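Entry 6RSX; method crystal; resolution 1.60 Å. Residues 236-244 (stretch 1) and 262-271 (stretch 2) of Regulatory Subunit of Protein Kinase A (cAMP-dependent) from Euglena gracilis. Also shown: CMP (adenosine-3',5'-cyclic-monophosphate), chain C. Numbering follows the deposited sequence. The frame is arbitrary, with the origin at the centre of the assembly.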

ATOM      1  N   GLY A 236       1.919  16.985  -0.999  1.00 36.14           N
ATOM      2  CA  GLY A 236       1.472  16.399  -2.245  1.00 35.60           C
ATOM      3  C   GLY A 236       0.075  15.843  -2.172  1.00 40.56           C
ATOM      4  O   GLY A 236      -0.418  15.299  -3.169  1.00 44.48           O
ATOM      5  N   GLU A 237      -0.581  15.985  -1.024  1.00 38.14           N
ATOM      6  CA  GLU A 237      -1.889  15.381  -0.812  1.00 38.89           C
ATOM      7  C   GLU A 237      -3.016  16.117  -1.526  1.00 44.12           C
ATOM      8  O   GLU A 237      -4.012  15.489  -1.899  1.00 45.86           O
ATOM      9  CB  GLU A 237      -2.188  15.304   0.686  1.00 42.19           C
ATOM     10  CG  GLU A 237      -2.734  16.614   1.319  1.00 38.44           C
ATOM     11  CD  GLU A 237      -1.663  17.678   1.569  1.00 45.47           C
ATOM     12  OE1 GLU A 237      -0.475  17.398   1.327  1.00 41.46           O
ATOM     13  OE2 GLU A 237      -2.021  18.807   2.008  0.66 40.34           O
ATOM     14  N   MET A 238      -2.911  17.436  -1.726  1.00 41.73           N
ATOM     15  CA  MET A 238      -4.091  18.140  -2.224  1.00 43.81           C
ATOM     16  C   MET A 238      -4.365  17.806  -3.689  1.00 47.37           C
ATOM     17  O   MET A 238      -5.519  17.575  -4.072  1.00 49.64           O
ATOM     18  CB  MET A 238      -3.934  19.638  -1.989  1.00 38.65           C
ATOM     19  CG  MET A 238      -4.101  19.980  -0.504  1.00 43.13           C
ATOM     20  SD  MET A 238      -4.341  21.749  -0.283  1.00 50.51           S
ATOM     21  CE  MET A 238      -2.820  22.251  -1.088  1.00 40.95           C
ATOM     22  N   SER A 239      -3.318  17.728  -4.514  1.00 42.15           N
ATOM     23  CA  SER A 239      -3.531  17.347  -5.903  1.00 45.87           C
ATOM     24  C   SER A 239      -4.190  15.981  -5.994  1.00 54.66           C
ATOM     25  O   SER A 239      -5.028  15.739  -6.867  1.00 50.64           O
ATOM     26  CB  SER A 239      -2.206  17.355  -6.668  1.00 45.46           C
ATOM     27  OG  SER A 239      -1.203  16.594  -5.993  1.00 49.35           O
ATOM     28  N   LEU A 240      -3.821  15.069  -5.094  1.00 49.99           N
ATOM     29  CA  LEU A 240      -4.370  13.730  -5.180  1.00 47.08           C
ATOM     30  C   LEU A 240      -5.765  13.659  -4.589  1.00 46.65           C
ATOM     31  O   LEU A 240      -6.626  12.961  -5.132  1.00 49.95           O
ATOM     32  CB  LEU A 240      -3.429  12.741  -4.483  1.00 43.21           C
ATOM     33  CG  LEU A 240      -2.032  12.601  -5.091  1.00 43.12           C
ATOM     34  CD1 LEU A 240      -1.211  11.562  -4.301  1.00 43.30           C
ATOM     35  CD2 LEU A 240      -2.087  12.249  -6.565  1.00 48.32           C
ATOM     36  N   MET A 241      -6.018  14.363  -3.480  1.00 48.66           N
ATOM     37  CA  MET A 241      -7.314  14.238  -2.817  1.00 49.31           C
ATOM     38  C   MET A 241      -8.429  14.883  -3.633  1.00 60.67           C
ATOM     39  O   MET A 241      -9.573  14.405  -3.621  1.00 57.35           O
ATOM     40  CB  MET A 241      -7.259  14.852  -1.418  1.00 50.72           C
ATOM     41  CG  MET A 241      -6.310  14.134  -0.483  1.00 47.60           C
ATOM     42  SD  MET A 241      -6.100  14.918   1.114  0.72 49.19           S
ATOM     43  CE  MET A 241      -7.635  14.467   1.929  1.00 53.67           C
ATOM     44  N   PHE A 242      -8.120  15.970  -4.341  1.00 62.06           N
ATOM     45  CA  PHE A 242      -9.125  16.767  -5.039  1.00 59.99           C
ATOM     46  C   PHE A 242      -8.929  16.749  -6.547  1.00 63.19           C
ATOM     47  O   PHE A 242      -9.596  17.512  -7.261  1.00 67.47           O
ATOM     48  CB  PHE A 242      -9.103  18.204  -4.525  1.00 60.97           C
ATOM     49  CG  PHE A 242      -9.133  18.301  -3.036  1.00 54.54           C
ATOM     50  CD1 PHE A 242     -10.157  17.714  -2.315  1.00 58.84           C
ATOM     51  CD2 PHE A 242      -8.140  18.985  -2.354  1.00 56.55           C
ATOM     52  CE1 PHE A 242     -10.188  17.793  -0.940  1.00 61.68           C
ATOM     53  CE2 PHE A 242      -8.168  19.070  -0.973  1.00 55.57           C
ATOM     54  CZ  PHE A 242      -9.196  18.476  -0.268  1.00 60.65           C
ATOM     55  N   ASN A 243      -8.029  15.905  -7.045  1.00 59.24           N
ATOM     56  CA  ASN A 243      -7.749  15.764  -8.473  1.00 68.10           C
ATOM     57  C   ASN A 243      -7.589  17.131  -9.145  1.00 68.32           C
ATOM     58  O   ASN A 243      -8.375  17.544  -9.997  1.00 66.15           O
ATOM     59  CB  ASN A 243      -8.839  14.943  -9.167  1.00 71.08           C
ATOM     60  CG  ASN A 243      -8.345  14.296 -10.441  1.00 76.80           C
ATOM     61  OD1 ASN A 243      -7.323  14.700 -11.005  1.00 78.41           O
ATOM     62  ND2 ASN A 243      -9.063  13.282 -10.901  1.00 87.55           N
ATOM     63  N   GLN A 244      -6.525  17.816  -8.735  1.00 63.16           N
ATOM     64  CA  GLN A 244      -6.210  19.131  -9.262  1.00 55.59           C
ATOM     65  C   GLN A 244      -4.698  19.273  -9.367  1.00 62.12           C
ATOM     66  O   GLN A 244      -3.955  18.457  -8.802  1.00 52.17           O
ATOM     67  CB  GLN A 244      -6.794  20.219  -8.361  1.00 60.24           C
ATOM     68  CG  GLN A 244      -5.996  20.422  -7.077  1.00 60.27           C
ATOM     69  CD  GLN A 244      -6.792  21.071  -5.950  1.00 65.61           C
ATOM     70  OE1 GLN A 244      -8.028  21.077  -5.959  1.00 63.79           O
ATOM     71  NE2 GLN A 244      -6.080  21.606  -4.963  1.00 54.49           N
ATOM     72  N   ASP A 262       2.260   6.321  -4.583  1.00 42.06           N
ATOM     73  CA  ASP A 262       1.752   6.779  -5.871  1.00 45.69           C
ATOM     74  C   ASP A 262       0.240   6.988  -5.790  1.00 46.07           C
ATOM     75  O   ASP A 262      -0.412   6.608  -4.817  1.00 47.74           O
ATOM     76  CB  ASP A 262       2.163   5.812  -6.999  1.00 46.37           C
ATOM     77  CG  ASP A 262       1.421   4.472  -6.964  1.00 54.57           C
ATOM     78  OD1 ASP A 262       0.382   4.331  -6.286  1.00 50.62           O
ATOM     79  OD2 ASP A 262       1.906   3.531  -7.637  1.00 64.01           O
ATOM     80  N   ARG A 263      -0.320   7.645  -6.812  1.00 45.28           N
ATOM     81  CA  ARG A 263      -1.727   8.044  -6.754  1.00 46.99           C
ATOM     82  C   ARG A 263      -2.647   6.873  -6.400  1.00 46.85           C
ATOM     83  O   ARG A 263      -3.556   7.003  -5.568  1.00 43.41           O
ATOM     84  CB  ARG A 263      -2.152   8.655  -8.083  1.00 48.21           C
ATOM     85  CG  ARG A 263      -3.620   8.958  -8.127  1.00 49.75           C
ATOM     86  CD  ARG A 263      -4.051   9.504  -9.481  1.00 64.31           C
ATOM     87  NE  ARG A 263      -3.261  10.655  -9.909  1.00 65.32           N
ATOM     88  CZ  ARG A 263      -3.598  11.930  -9.699  1.00 79.04           C
ATOM     89  NH1 ARG A 263      -2.810  12.903 -10.145  1.00 72.90           N
ATOM     90  NH2 ARG A 263      -4.720  12.239  -9.045  1.00 73.27           N
ATOM     91  N   GLU A 264      -2.445   5.731  -7.059  1.00 44.08           N
ATOM     92  CA  GLU A 264      -3.292   4.556  -6.830  1.00 48.69           C
ATOM     93  C   GLU A 264      -3.211   4.073  -5.378  1.00 40.00           C
ATOM     94  O   GLU A 264      -4.236   3.807  -4.741  1.00 45.15           O
ATOM     95  CB  GLU A 264      -2.891   3.448  -7.810  1.00 53.23           C
ATOM     96  CG  GLU A 264      -3.766   2.200  -7.780  1.00 59.93           C
ATOM     97  CD  GLU A 264      -3.252   1.076  -8.705  0.08 59.46           C
ATOM     98  OE1 GLU A 264      -2.071   1.079  -9.104  1.00 62.49           O
ATOM     99  OE2 GLU A 264      -4.031   0.166  -9.040  1.00 67.60           O
ATOM    100  N   SER A 265      -1.994   3.977  -4.828  1.00 46.60           N
ATOM    101  CA  SER A 265      -1.814   3.545  -3.440  1.00 41.35           C
ATOM    102  C   SER A 265      -2.323   4.585  -2.458  1.00 44.70           C
ATOM    103  O   SER A 265      -2.949   4.240  -1.450  1.00 42.60           O
ATOM    104  CB  SER A 265      -0.336   3.278  -3.153  1.00 48.53           C
ATOM    105  OG  SER A 265       0.143   2.182  -3.891  1.00 54.73           O
ATOM    106  N   PHE A 266      -2.024   5.864  -2.708  1.00 41.75           N
ATOM    107  CA  PHE A 266      -2.573   6.913  -1.856  1.00 42.99           C
ATOM    108  C   PHE A 266      -4.090   6.781  -1.745  1.00 42.26           C
ATOM    109  O   PHE A 266      -4.655   6.740  -0.644  1.00 44.39           O
ATOM    110  CB  PHE A 266      -2.170   8.288  -2.398  1.00 40.14           C
ATOM    111  CG  PHE A 266      -2.708   9.424  -1.592  1.00 40.11           C
ATOM    112  CD1 PHE A 266      -2.110   9.771  -0.394  1.00 41.07           C
ATOM    113  CD2 PHE A 266      -3.820  10.134  -2.025  1.00 43.20           C
ATOM    114  CE1 PHE A 266      -2.599  10.825   0.361  1.00 42.93           C
ATOM    115  CE2 PHE A 266      -4.324  11.178  -1.280  1.00 44.31           C
ATOM    116  CZ  PHE A 266      -3.718  11.528  -0.080  1.00 43.71           C
ATOM    117  N   THR A 267      -4.760   6.647  -2.879  1.00 44.24           N
ATOM    118  CA  THR A 267      -6.214   6.591  -2.849  1.00 47.90           C
ATOM    119  C   THR A 267      -6.697   5.342  -2.118  1.00 48.38           C
ATOM    120  O   THR A 267      -7.622   5.409  -1.297  1.00 44.42           O
ATOM    121  CB  THR A 267      -6.749   6.669  -4.288  1.00 51.78           C
ATOM    122  OG1 THR A 267      -6.345   7.920  -4.864  1.00 54.54           O
ATOM    123  CG2 THR A 267      -8.257   6.600  -4.323  1.00 51.78           C
ATOM    124  N   ALA A 268      -6.054   4.202  -2.375  1.00 50.26           N
ATOM    125  CA  ALA A 268      -6.424   2.952  -1.708  1.00 46.89           C
ATOM    126  C   ALA A 268      -6.263   3.047  -0.193  1.00 47.03           C
ATOM    127  O   ALA A 268      -7.083   2.508   0.556  1.00 50.09           O
ATOM    128  CB  ALA A 268      -5.588   1.797  -2.268  1.00 43.49           C
ATOM    129  N   LEU A 269      -5.214   3.720   0.283  1.00 43.28           N
ATOM    130  CA  LEU A 269      -4.887   3.726   1.706  1.00 42.74           C
ATOM    131  C   LEU A 269      -5.305   5.023   2.419  1.00 47.05           C
ATOM    132  O   LEU A 269      -4.933   5.236   3.579  1.00 44.54           O
ATOM    133  CB  LEU A 269      -3.386   3.454   1.876  1.00 42.17           C
ATOM    134  CG  LEU A 269      -2.899   2.112   1.275  1.00 44.22           C
ATOM    135  CD1 LEU A 269      -1.401   1.896   1.413  1.00 43.60           C
ATOM    136  CD2 LEU A 269      -3.630   0.925   1.889  1.00 49.02           C
ATOM    137  N   LEU A 270      -6.109   5.862   1.770  1.00 51.09           N
ATOM    138  CA  LEU A 270      -6.398   7.197   2.306  1.00 45.65           C
ATOM    139  C   LEU A 270      -7.272   7.160   3.562  1.00 54.46           C
ATOM    140  O   LEU A 270      -7.114   8.013   4.442  1.00 58.85           O
ATOM    141  CB  LEU A 270      -7.057   8.037   1.224  1.00 48.92           C
ATOM    142  CG  LEU A 270      -7.482   9.454   1.600  1.00 51.43           C
ATOM    143  CD1 LEU A 270      -6.306  10.296   2.124  1.00 47.14           C
ATOM    144  CD2 LEU A 270      -8.113  10.090   0.383  1.00 53.01           C
ATOM    145  N   GLY A 271      -8.191   6.196   3.668  1.00 54.21           N
ATOM    146  CA  GLY A 271      -9.141   6.124   4.759  1.00 55.67           C
ATOM    147  C   GLY A 271      -8.653   6.574   6.130  1.00 52.70           C
ATOM    148  O   GLY A 271      -9.124   7.579   6.680  1.00 58.96           O
TER
HETATM  149  P   CMP C 502      -0.120  19.822  -3.483  1.00 40.29           P
HETATM  150  O1P CMP C 502      -0.524  18.359  -4.095  1.00 48.25           O
HETATM  151  O2P CMP C 502      -0.947  20.966  -3.923  1.00 42.09           O
HETATM  152  O5' CMP C 502       1.360  20.147  -3.982  1.00 41.72           O
HETATM  153  C5' CMP C 502       2.140  21.116  -3.270  1.00 40.23           C
HETATM  154  C4' CMP C 502       1.981  20.847  -1.798  1.00 37.75           C
HETATM  155  O4' CMP C 502       2.626  21.784  -0.920  1.00 39.83           O
HETATM  156  C3' CMP C 502       0.578  20.824  -1.253  1.00 36.55           C
HETATM  157  O3' CMP C 502      -0.219  19.778  -1.803  1.00 37.53           O
HETATM  158  C2' CMP C 502       0.837  20.716   0.242  1.00 43.68           C
HETATM  159  O2' CMP C 502       1.113  19.338   0.564  1.00 41.34           O
HETATM  160  C1' CMP C 502       2.163  21.501   0.383  1.00 42.13           C
HETATM  161  N9  CMP C 502       2.051  22.728   1.177  1.00 41.66           N
HETATM  162  C8  CMP C 502       2.789  23.003   2.259  1.00 39.19           C
HETATM  163  N7  CMP C 502       2.414  24.197   2.708  1.00 46.03           N
HETATM  164  C5  CMP C 502       1.466  24.657   1.874  1.00 43.79           C
HETATM  165  C6  CMP C 502       0.765  25.837   1.893  1.00 45.00           C
HETATM  166  N6  CMP C 502       0.817  26.946   2.802  1.00 48.57           N
HETATM  167  N1  CMP C 502      -0.152  26.081   0.977  1.00 42.27           N
HETATM  168  C2  CMP C 502      -0.382  25.156   0.007  1.00 46.74           C
HETATM  169  N3  CMP C 502       0.308  23.967  -0.013  1.00 39.78           N
HETATM  170  C4  CMP C 502       1.233  23.757   0.924  1.00 43.10           C

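Stretch 1 turns one side to cyclic AMP and another to the helix of stretch 2, and its residues divide largely along that line. Gly-236 belongs to the ligand side. Its backbone N donates to O2' of the nucleotide at 2.9 Å, and its positive phi of 98° suits glycine, because a CB here would be jammed against the preceding carbonyl oxygen.

Glu-237 accepts a short hydrogen bond at OE1 from the ribose O2' of the ligand, 2.6 Å away, so a carboxylate is well placed to receive the hydroxyl proton that Gly-236 leaves free. The end of the side chain leads away from stretch 2, but its CB lies 4.1 Å from CZ of Phe-266, so the aliphatic base of a charged residue still helps to pack the ring.

Met-238 points away and makes no contact with stretch 2. Ser-239 holds the phosphate: its N and its OG both donate to O1P of the ligand, at 2.9 and 2.7 Å. A small hydroxyl residue can do this with backbone and side chain together, here with chi1 in the p well.

Leu-240 is the centre of the contact. Its CA-to-CB bond points toward stretch 2, and it has the largest area covered there of any residue. Its CB meets CD2 of Phe-266 at 3.6 Å, while CD2 of Leu-240 lies over one face of the Arg-263 guanidinium, 3.5 Å from CZ. That face is flat and poor in hydrogen-bonding capacity, so a methyl group can rest on it without blocking the N-H groups, which lie in the plane.

Met-241 points sideways, yet its long, flexible chain reaches two partners. CG approaches the edge of the Phe-266 ring, 3.6 Å from CE2, and CE comes within 4.4 Å of CD1 of Leu-270. Phe-266 is thus lined by three residues of stretch 1, Glu-237, Leu-240 and Met-241, the first about one turn of helix before the other two, as befits a buried aromatic side chain directed toward the other helix.

Phe-242 faces away. Asn-243, with phi of 47°, is the first residue to leave helical geometry, a conformation asparagine tolerates better than most residues. Its OD1 stands 4.1 Å from NH2 of Arg-263, too far for a hydrogen bond. Gln-244 also points away, but its N bonds to O of Ser-239 at 3.2 Å.

No hydrogen bond crosses between the stretches: the helices, their axes 10.3 Å apart at closest approach and inclined at 71°, meet through side-chain packing.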